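Local coordinates for protein putative mandelate racemase (Bordetella bronchiseptica, PDB 3OZY) that is of unknown function but binds magnesium and, like other enolase-superfamily members, probably acts on a carboxylate substrate, perhaps an acid sugar, at residues D157-W162 with V196-D201; A169-V174 with C223-E228; S144-D149 with D153-E158. All blocks are in the same frame, centred on the assembly; numbering follows the deposited sequence.

How the interactions relate
All three interactions belong to the first half of the C-terminal beta-alpha barrel. Along the chain, interaction 3 comes first, joining strand 139-146 to helix 152-164. Interaction 1 then takes this helix to strand 197-201, and interaction 2 links strand 169-173 with strand 225-227. The four strands lie side by side in the sheet in chain order, so interaction 2 spans the strand used by interaction 1. The centre of interaction 1 is about 7 Å from that of interaction 3 and about 9 Å from that of interaction 2. Interactions 1 and 3 pack the helix outside the sheet, whereas E227 of interaction 2 and D201 of interaction 1 supply two of the three protein ligands of the magnesium ion, E254 being the third.

Interaction 1: residues D157-W162 with V196-D201; sequences DELAGW and VEILVD. With MG (magnesium ion), chain C.
D201 OD2, which binds the magnesium ion at 2.3 Å and also accepts a hydrogen bond from K173, ends the strand 197-201 whose start is packed by L159 of the helix, through I198 and through V196 just ahead of it. With CG anti to the backbone N (chi1 178°), L159 reaches toward the strand and parts its methyls between two residues. L159 CD2 meets CD1 of I198 at 4.0 Å, the two side chains crossing at about a right angle, while L159 CD1 lies 4.5 Å from V196 CG1. The touch is light, wholly apolar and buried, and A170, M188 and V192 close round the same leucine.

One turn along the helix, W162 NE1 donates to E158 OE2 at 3.0 Å. The bond is nearly straight (169°), lies in the indole plane and uses the anti lone pair of the carboxylate oxygen, which should restrict rotation of both groups. At the far end of the strand, D201 OD1 accepts from a metal-bound water and from N203 N. E227, E254 and three waters complete the magnesium site. D201 is thus the metal carboxylate of the third strand in the enolase-superfamily barrel, and L159 reaches the start of that strand from the outer helix that follows the first.

Interaction 2: residues A169-V174 with C223-E228; sequences AAKLKV and CYWFEE. With MG (magnesium ion), chain C; ACY (acetic acid), chain I.
K171 NZ and E227 OE1 form a buried salt bridge of 2.7 Å across strand 197-201, which lies between their two strands. The ammonium nitrogen comes from the syn side of the carboxylate, 33° out of its plane, and the two side chains meet at about a right angle. A bend at chi3 (82°) in the lysine chain turns its end to the glutamate. K171 NZ also pairs with E329 and Y142 OH and donates to a magnesium-bound water at 2.9 Å. E227 OE1 in turn accepts from Q275 NE2 and, weakly, from W225 NE1 at 3.1 Å. The indole is brought there by a chi1 of 77°, which sets CG between the backbone N and the carbonyl carbon, and K171 CD lies obliquely 4.0 Å from W225 NE1.

K171 and K173 match the KxK motif at the end of the second barrel strand in mandelate racemase-like enzymes, and E227 supplies the carboxylate of the fourth strand. E227 OE2 binds magnesium at 2.2 Å while OE1 takes the lysine's hydrogen bond, though K171 NZ is near E227 OE2 as well (3.2 Å). D201, E254 and three waters are the other ligands.

K173 NZ donates to the acetate O at 2.8 Å and is also hydrogen-bonded to D201 and N203. That acetate, probably from the crystallisation liquor, is held as well by Y147, S25 and K30. E228 serves the second shell: E228 OE1 accepts from a magnesium-bound water at 2.7 Å, and its OE2 is bonded to N255 ND2.

Interaction 3: residues S144-D149 with D153-E158; sequences SSIYWD and DQAADE. With ACY (acetic acid), chain I; ACY (acetic acid), chain H.
I146 and E158 run past each other in opposite directions, the isoleucine pointing from the strand toward the helix and the glutamate from the helix toward the strand. I146 CG1 lies 3.8 Å from E158 CD, and I146 CG2 is equally far from E158 OE1, so the aliphatic branches pack along the carboxylate end. With E158 CG anti to the backbone N (chi1 -174°) and the chain extended beyond it, the carboxylate nears the strand backbone. There, one water joins OE2, also the acceptor of W162 NE1, to the carbonyl of S145, and another joins OE1 to the amide N of Y147; no direct hydrogen bond crosses the contact. I146 CD1 lies against the backbone O of A155. Farther along, a water bridges D149 O and Q154 OE1, the latter also bonded to T151 N.

Y147 points away from the helix, and its OH donates to acetate OXT at 2.5 Å, in the ring plane at the edge. The O of a second acetate lies over one face of the W148 ring, toward its rim, and its OXT accepts from D149 N at 2.9 Å. The axes of strand 144-146 and helix 153-158 come within 9.7 Å, at 149° between N-to-C directions, opening the beta-alpha-beta unit that continues into strand 169-173, with helix 178-192 packing on I146 and A155.

Interaction 1: residues D157-W162 with V196-D201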
loop_
_atom_site.group_PDB
_atom_site.type_symbol
_atom_site.label_atom_id
_atom_site.label_comp_id
_atom_site.label_asym_id
_atom_site.label_seq_id
_atom_site.Cartn_x
_atom_site.Cartn_y
_atom_site.Cartn_z
ATOM N N ASP A 157 9.664 1.513 37.269
ATOM C CA ASP A 157 10.730 2.504 37.443
ATOM C C ASP A 157 10.775 3.452 36.252
ATOM O O ASP A 157 10.881 4.666 36.414
ATOM C CB ASP A 157 12.102 1.830 37.571
ATOM C CG ASP A 157 12.346 1.216 38.942
ATOM O OD1 ASP A 157 11.600 1.514 39.902
ATOM O OD2 ASP A 157 13.305 0.422 39.048
ATOM N N GLU A 158 10.710 2.898 35.043
ATOM C CA GLU A 158 10.793 3.754 33.870
ATOM C C GLU A 158 9.584 4.691 33.790
ATOM O O GLU A 158 9.734 5.878 33.493
ATOM C CB GLU A 158 10.969 2.963 32.572
ATOM C CG GLU A 158 11.186 3.921 31.420
ATOM C CD GLU A 158 11.579 3.280 30.109
ATOM O OE1 GLU A 158 11.851 2.058 30.064
ATOM O OE2 GLU A 158 11.621 4.050 29.116
ATOM N N LEU A 159 8.391 4.170 34.079
ATOM C CA LEU A 159 7.203 5.019 34.088
ATOM C C LEU A 159 7.343 6.151 35.092
ATOM O O LEU A 159 7.089 7.317 34.774
ATOM C CB LEU A 159 5.946 4.205 34.397
ATOM C CG LEU A 159 4.655 5.020 34.472
ATOM C CD1 LEU A 159 4.394 5.743 33.150
ATOM C CD2 LEU A 159 3.480 4.120 34.842
ATOM N N ALA A 160 7.746 5.809 36.313
ATOM C CA ALA A 160 7.934 6.820 37.348
ATOM C C ALA A 160 8.943 7.882 36.912
ATOM O O ALA A 160 8.757 9.062 37.192
ATOM C CB ALA A 160 8.364 6.173 38.663
ATOM N N GLY A 161 9.994 7.461 36.212
ATOM C CA GLY A 161 10.973 8.388 35.669
ATOM C C GLY A 161 10.378 9.391 34.685
ATOM O O GLY A 161 10.659 10.587 34.758
ATOM N N TRP A 162 9.550 8.918 33.752
ATOM C CA TRP A 162 8.931 9.835 32.785
ATOM C C TRP A 162 7.931 10.777 33.459
ATOM O O TRP A 162 7.825 11.952 33.097
ATOM C CB TRP A 162 8.300 9.075 31.597
ATOM C CG TRP A 162 9.337 8.382 30.783
ATOM C CD1 TRP A 162 9.434 7.044 30.540
ATOM C CD2 TRP A 162 10.473 8.988 30.157
ATOM N NE1 TRP A 162 10.553 6.780 29.782
ATOM C CE2 TRP A 162 11.211 7.957 29.544
ATOM C CE3 TRP A 162 10.939 10.306 30.056
ATOM C CZ2 TRP A 162 12.387 8.200 28.833
ATOM C CZ3 TRP A 162 12.109 10.544 29.349
ATOM C CH2 TRP A 162 12.818 9.498 28.750
ATOM N N VAL A 196 -2.179 9.089 36.429
ATOM C CA VAL A 196 -1.322 9.022 35.253
ATOM C C VAL A 196 -1.973 8.082 34.253
ATOM O O VAL A 196 -2.374 6.983 34.617
ATOM C CB VAL A 196 0.077 8.496 35.632
ATOM C CG1 VAL A 196 0.922 8.257 34.386
ATOM C CG2 VAL A 196 0.763 9.479 36.591
ATOM N N GLU A 197 -2.096 8.513 32.998
ATOM C CA GLU A 197 -2.698 7.648 31.984
ATOM C C GLU A 197 -1.678 6.651 31.471
ATOM O O GLU A 197 -0.532 7.013 31.192
ATOM C CB GLU A 197 -3.269 8.448 30.813
ATOM C CG GLU A 197 -4.367 9.450 31.196
ATOM C CD GLU A 197 -5.674 8.806 31.644
ATOM O OE1 GLU A 197 -5.859 7.574 31.503
ATOM O OE2 GLU A 197 -6.554 9.560 32.116
ATOM N N ILE A 198 -2.086 5.391 31.367
ATOM C CA ILE A 198 -1.220 4.353 30.839
ATOM C C ILE A 198 -1.840 3.805 29.566
ATOM O O ILE A 198 -2.977 3.309 29.574
ATOM C CB ILE A 198 -0.992 3.216 31.870
ATOM C CG1 ILE A 198 -0.324 3.761 33.139
ATOM C CG2 ILE A 198 -0.142 2.110 31.267
ATOM C CD1 ILE A 198 -0.234 2.749 34.273
ATOM N N LEU A 199 -1.088 3.921 28.478
ATOM C CA LEU A 199 -1.491 3.460 27.153
ATOM C C LEU A 199 -0.723 2.182 26.848
ATOM O O LEU A 199 0.382 1.999 27.352
ATOM C CB LEU A 199 -1.116 4.515 26.111
ATOM C CG LEU A 199 -1.875 5.846 26.100
ATOM C CD1 LEU A 199 -1.912 6.559 27.449
ATOM C CD2 LEU A 199 -1.246 6.736 25.041
ATOM N N VAL A 200 -1.292 1.303 26.028
ATOM C CA VAL A 200 -0.647 0.045 25.669
ATOM C C VAL A 200 -0.649 -0.100 24.146
ATOM O O VAL A 200 -1.607 0.334 23.486
ATOM C CB VAL A 200 -1.391 -1.135 26.334
ATOM C CG1 VAL A 200 -0.972 -2.460 25.744
ATOM C CG2 VAL A 200 -1.168 -1.117 27.851
ATOM N N ASP A 201 0.414 -0.684 23.589
ATOM C CA ASP A 201 0.581 -0.791 22.142
ATOM C C ASP A 201 1.182 -2.151 21.814
ATOM O O ASP A 201 2.315 -2.445 22.224
ATOM C CB ASP A 201 1.498 0.346 21.676
ATOM C CG ASP A 201 1.732 0.364 20.183
ATOM O OD1 ASP A 201 1.356 -0.591 19.472
ATOM O OD2 ASP A 201 2.346 1.357 19.722
HETATM MG MG MG C . 2.212 2.396 17.648
HETATM O O HOH W 1 1.657 0.331 17.038
HETATM O O HOH W 2 4.307 1.572 16.896
HETATM O O HOH W 3 3.466 4.296 18.305
#

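Interaction 2: residues A169-V174 with C223-E228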
loop_
_atom_site.group_PDB
_atom_site.type_symbol
_atom_site.label_atom_id
_atom_site.label_comp_id
_atom_site.label_asym_id
_atom_site.label_seq_id
_atom_site.Cartn_x
_atom_site.Cartn_y
_atom_site.Cartn_z
ATOM N N ALA A 169 1.250 10.989 31.231
ATOM C CA ALA A 169 0.792 9.836 30.465
ATOM C C ALA A 169 1.998 9.187 29.803
ATOM O O ALA A 169 2.982 9.862 29.488
ATOM C CB ALA A 169 -0.213 10.280 29.396
ATOM N N ALA A 170 1.930 7.877 29.581
ATOM C CA ALA A 170 3.011 7.164 28.913
ATOM C C ALA A 170 2.462 5.876 28.324
ATOM O O ALA A 170 1.386 5.418 28.712
ATOM C CB ALA A 170 4.144 6.859 29.891
ATOM N N LYS A 171 3.215 5.298 27.398
ATOM C CA LYS A 171 2.789 4.108 26.672
ATOM C C LYS A 171 3.747 2.939 26.889
ATOM O O LYS A 171 4.968 3.120 26.944
ATOM C CB LYS A 171 2.666 4.438 25.177
ATOM C CG LYS A 171 2.035 3.335 24.308
ATOM C CD LYS A 171 1.472 3.884 23.002
ATOM C CE LYS A 171 2.545 4.056 21.947
ATOM N NZ LYS A 171 1.959 4.688 20.721
ATOM N N LEU A 172 3.177 1.743 27.006
ATOM C CA LEU A 172 3.908 0.489 27.158
ATOM C C LEU A 172 3.743 -0.395 25.930
ATOM O O LEU A 172 2.617 -0.623 25.468
ATOM C CB LEU A 172 3.373 -0.278 28.370
ATOM C CG LEU A 172 3.964 -1.676 28.590
ATOM C CD1 LEU A 172 5.425 -1.566 29.053
ATOM C CD2 LEU A 172 3.131 -2.464 29.604
ATOM N N LYS A 173 4.850 -0.895 25.397
ATOM C CA LYS A 173 4.799 -1.889 24.333
ATOM C C LYS A 173 4.549 -3.280 24.901
ATOM O O LYS A 173 5.170 -3.678 25.894
ATOM C CB LYS A 173 6.117 -1.886 23.565
ATOM C CG LYS A 173 6.453 -0.566 22.908
ATOM C CD LYS A 173 5.489 -0.284 21.758
ATOM C CE LYS A 173 5.950 0.898 20.934
ATOM N NZ LYS A 173 5.183 1.007 19.657
ATOM N N VAL A 174 3.664 -4.027 24.253
ATOM C CA VAL A 174 3.295 -5.366 24.689
ATOM C C VAL A 174 3.190 -6.291 23.480
ATOM O O VAL A 174 3.373 -5.871 22.333
ATOM C CB VAL A 174 1.936 -5.353 25.422
ATOM C CG1 VAL A 174 1.974 -4.409 26.630
ATOM C CG2 VAL A 174 0.801 -4.963 24.460
ATOM N N CYS A 223 -6.446 1.296 31.722
ATOM C CA CYS A 223 -5.657 1.835 30.614
ATOM C C CYS A 223 -6.459 2.747 29.691
ATOM O O CYS A 223 -7.642 2.519 29.431
ATOM C CB CYS A 223 -5.017 0.707 29.810
ATOM S SG CYS A 223 -3.780 -0.204 30.737
ATOM N N TYR A 224 -5.800 3.777 29.176
ATOM C CA TYR A 224 -6.444 4.759 28.306
ATOM C C TYR A 224 -6.811 4.182 26.930
ATOM O O TYR A 224 -7.927 4.387 26.432
ATOM C CB TYR A 224 -5.525 5.975 28.149
ATOM C CG TYR A 224 -6.173 7.160 27.477
ATOM C CD1 TYR A 224 -6.951 8.062 28.204
ATOM C CD2 TYR A 224 -5.999 7.397 26.118
ATOM C CE1 TYR A 224 -7.545 9.148 27.585
ATOM C CE2 TYR A 224 -6.591 8.481 25.495
ATOM C CZ TYR A 224 -7.358 9.351 26.225
ATOM O OH TYR A 224 -7.949 10.427 25.595
ATOM N N TRP A 225 -5.871 3.481 26.304
ATOM C CA TRP A 225 -6.130 2.850 25.019
ATOM C C TRP A 225 -5.290 1.608 24.800
ATOM O O TRP A 225 -4.296 1.396 25.503
ATOM C CB TRP A 225 -6.024 3.839 23.846
ATOM C CG TRP A 225 -4.650 4.278 23.332
ATOM C CD1 TRP A 225 -3.517 3.515 23.136
ATOM C CD2 TRP A 225 -4.352 5.579 22.827
ATOM N NE1 TRP A 225 -2.517 4.302 22.577
ATOM C CE2 TRP A 225 -3.014 5.570 22.375
ATOM C CE3 TRP A 225 -5.090 6.764 22.730
ATOM C CZ2 TRP A 225 -2.401 6.709 21.835
ATOM C CZ3 TRP A 225 -4.486 7.890 22.196
ATOM C CH2 TRP A 225 -3.156 7.858 21.757
ATOM N N PHE A 226 -5.738 0.799 23.837
ATOM C CA PHE A 226 -5.114 -0.448 23.389
ATOM C C PHE A 226 -4.832 -0.211 21.904
ATOM O O PHE A 226 -5.755 -0.227 21.075
ATOM C CB PHE A 226 -6.143 -1.577 23.558
ATOM C CG PHE A 226 -5.600 -2.982 23.436
ATOM C CD1 PHE A 226 -4.256 -3.246 23.273
ATOM C CD2 PHE A 226 -6.483 -4.050 23.541
ATOM C CE1 PHE A 226 -3.801 -4.566 23.214
ATOM C CE2 PHE A 226 -6.048 -5.353 23.480
ATOM C CZ PHE A 226 -4.706 -5.620 23.310
ATOM N N GLU A 227 -3.567 0.035 21.571
ATOM C CA GLU A 227 -3.150 0.441 20.229
ATOM C C GLU A 227 -2.624 -0.747 19.422
ATOM O O GLU A 227 -1.910 -1.601 19.960
ATOM C CB GLU A 227 -2.082 1.528 20.357
ATOM C CG GLU A 227 -1.358 1.864 19.078
ATOM C CD GLU A 227 -0.485 3.085 19.226
ATOM O OE1 GLU A 227 -0.580 3.774 20.265
ATOM O OE2 GLU A 227 0.297 3.371 18.295
ATOM N N GLU A 228 -2.981 -0.788 18.134
ATOM C CA GLU A 228 -2.655 -1.914 17.251
ATOM C C GLU A 228 -2.754 -3.256 17.978
ATOM O O GLU A 228 -1.815 -4.053 17.993
ATOM C CB GLU A 228 -1.284 -1.742 16.581
ATOM C CG GLU A 228 -1.260 -0.633 15.528
ATOM C CD GLU A 228 -0.099 -0.791 14.568
ATOM O OE1 GLU A 228 0.974 -1.273 15.005
ATOM O OE2 GLU A 228 -0.250 -0.453 13.376
HETATM MG MG MG C . 2.212 2.396 17.648
HETATM C C ACY I . 7.828 1.109 17.239
HETATM O O ACY I . 7.099 0.276 17.806
HETATM O OXT ACY I . 8.593 1.885 17.851
HETATM C CH3 ACY I . 7.815 1.191 15.740
HETATM O O HOH W 3 3.466 4.296 18.305
HETATM O O HOH W 1 1.657 0.331 17.038
HETATM O O HOH W 2 4.307 1.572 16.896
#

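Interaction 3: residues S144-D149 with D153-E158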
loop_
_atom_site.group_PDB
_atom_site.type_symbol
_atom_site.label_atom_id
_atom_site.label_comp_id
_atom_site.label_asym_id
_atom_site.label_seq_id
_atom_site.Cartn_x
_atom_site.Cartn_y
_atom_site.Cartn_z
ATOM N N SER A 144 6.498 8.202 24.775
ATOM C CA SER A 144 6.425 7.065 23.876
ATOM C C SER A 144 7.829 6.487 23.666
ATOM O O SER A 144 8.665 7.170 23.079
ATOM C CB SER A 144 5.852 7.551 22.539
ATOM O OG SER A 144 5.690 6.480 21.630
ATOM N N SER A 145 8.136 5.272 24.136
ATOM C CA SER A 145 7.314 4.393 24.968
ATOM C C SER A 145 8.275 3.610 25.858
ATOM O O SER A 145 9.490 3.687 25.687
ATOM C CB SER A 145 6.570 3.363 24.112
ATOM O OG SER A 145 5.560 3.959 23.317
ATOM N N ILE A 146 7.710 2.853 26.790
ATOM C CA ILE A 146 8.420 1.845 27.574
ATOM C C ILE A 146 8.346 0.565 26.744
ATOM O O ILE A 146 7.248 0.112 26.395
ATOM C CB ILE A 146 7.738 1.660 28.936
ATOM C CG1 ILE A 146 7.789 2.980 29.712
ATOM C CG2 ILE A 146 8.391 0.521 29.720
ATOM C CD1 ILE A 146 6.893 3.033 30.934
ATOM N N TYR A 147 9.499 0.017 26.369
ATOM C CA TYR A 147 9.556 -1.075 25.400
ATOM C C TYR A 147 9.617 -2.464 26.049
ATOM O O TYR A 147 9.476 -2.599 27.270
ATOM C CB TYR A 147 10.703 -0.845 24.392
ATOM C CG TYR A 147 10.301 0.096 23.264
ATOM C CD1 TYR A 147 10.145 1.459 23.490
ATOM C CD2 TYR A 147 10.056 -0.382 21.980
ATOM C CE1 TYR A 147 9.757 2.330 22.466
ATOM C CE2 TYR A 147 9.670 0.481 20.952
ATOM C CZ TYR A 147 9.524 1.832 21.203
ATOM O OH TYR A 147 9.141 2.694 20.191
ATOM N N TRP A 148 9.793 -3.494 25.227
ATOM C CA TRP A 148 9.935 -4.862 25.704
ATOM C C TRP A 148 11.219 -5.027 26.521
ATOM O O TRP A 148 11.985 -4.081 26.691
ATOM C CB TRP A 148 9.988 -5.819 24.514
ATOM C CG TRP A 148 8.698 -5.967 23.737
ATOM C CD1 TRP A 148 7.476 -5.425 24.027
ATOM C CD2 TRP A 148 8.530 -6.738 22.555
ATOM N NE1 TRP A 148 6.554 -5.807 23.069
ATOM C CE2 TRP A 148 7.182 -6.615 22.156
ATOM C CE3 TRP A 148 9.398 -7.516 21.782
ATOM C CZ2 TRP A 148 6.678 -7.255 21.025
ATOM C CZ3 TRP A 148 8.901 -8.143 20.657
ATOM C CH2 TRP A 148 7.553 -8.017 20.291
ATOM N N ASP A 149 11.439 -6.239 27.024
ATOM C CA ASP A 149 12.694 -6.605 27.691
ATOM C C ASP A 149 12.876 -5.993 29.082
ATOM O O ASP A 149 14.005 -5.802 29.536
ATOM C CB ASP A 149 13.898 -6.275 26.796
ATOM C CG ASP A 149 13.781 -6.901 25.416
ATOM O OD1 ASP A 149 13.746 -8.140 25.321
ATOM O OD2 ASP A 149 13.702 -6.149 24.421
ATOM N N ASP A 153 9.220 -4.421 37.905
ATOM C CA ASP A 153 9.782 -3.315 38.675
ATOM C C ASP A 153 10.479 -2.309 37.774
ATOM O O ASP A 153 10.424 -1.112 38.023
ATOM C CB ASP A 153 10.769 -3.814 39.736
ATOM C CG ASP A 153 10.082 -4.501 40.901
ATOM O OD1 ASP A 153 8.866 -4.278 41.105
ATOM O OD2 ASP A 153 10.771 -5.258 41.617
ATOM N N GLN A 154 11.151 -2.807 36.741
ATOM C CA GLN A 154 11.842 -1.930 35.798
ATOM C C GLN A 154 10.862 -1.104 34.967
ATOM O O GLN A 154 11.097 0.072 34.713
ATOM C CB GLN A 154 12.757 -2.745 34.885
ATOM C CG GLN A 154 13.925 -3.375 35.633
ATOM C CD GLN A 154 14.578 -4.482 34.851
ATOM O OE1 GLN A 154 14.232 -4.734 33.697
ATOM N NE2 GLN A 154 15.543 -5.164 35.473
ATOM N N ALA A 155 9.765 -1.723 34.542
ATOM C CA ALA A 155 8.734 -1.001 33.799
ATOM C C ALA A 155 8.140 0.097 34.678
ATOM O O ALA A 155 7.936 1.228 34.238
ATOM C CB ALA A 155 7.647 -1.962 33.307
ATOM N N ALA A 156 7.888 -0.231 35.943
ATOM C CA ALA A 156 7.381 0.753 36.888
ATOM C C ALA A 156 8.390 1.874 37.125
ATOM O O ALA A 156 8.022 3.043 37.171
ATOM C CB ALA A 156 6.978 0.084 38.208
ATOM N N ASP A 157 9.664 1.513 37.269
ATOM C CA ASP A 157 10.730 2.504 37.443
ATOM C C ASP A 157 10.775 3.452 36.252
ATOM O O ASP A 157 10.881 4.666 36.414
ATOM C CB ASP A 157 12.102 1.830 37.571
ATOM C CG ASP A 157 12.346 1.216 38.942
ATOM O OD1 ASP A 157 11.600 1.514 39.902
ATOM O OD2 ASP A 157 13.305 0.422 39.048
ATOM N N GLU A 158 10.710 2.898 35.043
ATOM C CA GLU A 158 10.793 3.754 33.870
ATOM C C GLU A 158 9.584 4.691 33.790
ATOM O O GLU A 158 9.734 5.878 33.493
ATOM C CB GLU A 158 10.969 2.963 32.572
ATOM C CG GLU A 158 11.186 3.921 31.420
ATOM C CD GLU A 158 11.579 3.280 30.109
ATOM O OE1 GLU A 158 11.851 2.058 30.064
ATOM O OE2 GLU A 158 11.621 4.050 29.116
HETATM C C ACY I . 7.828 1.109 17.239
HETATM O O ACY I . 7.099 0.276 17.806
HETATM O OXT ACY I . 8.593 1.885 17.851
HETATM C CH3 ACY I . 7.815 1.191 15.740
HETATM C C ACY H . 8.623 -8.746 27.011
HETATM O O ACY H . 8.108 -9.353 26.045
HETATM O OXT ACY H . 9.858 -8.658 27.177
HETATM C CH3 ACY H . 7.717 -8.106 28.023
HETATM O O HOH W 4 12.145 3.457 26.515
HETATM O O HOH W 5 12.027 0.907 27.533
HETATM O O HOH W 6 15.200 -6.535 31.854
#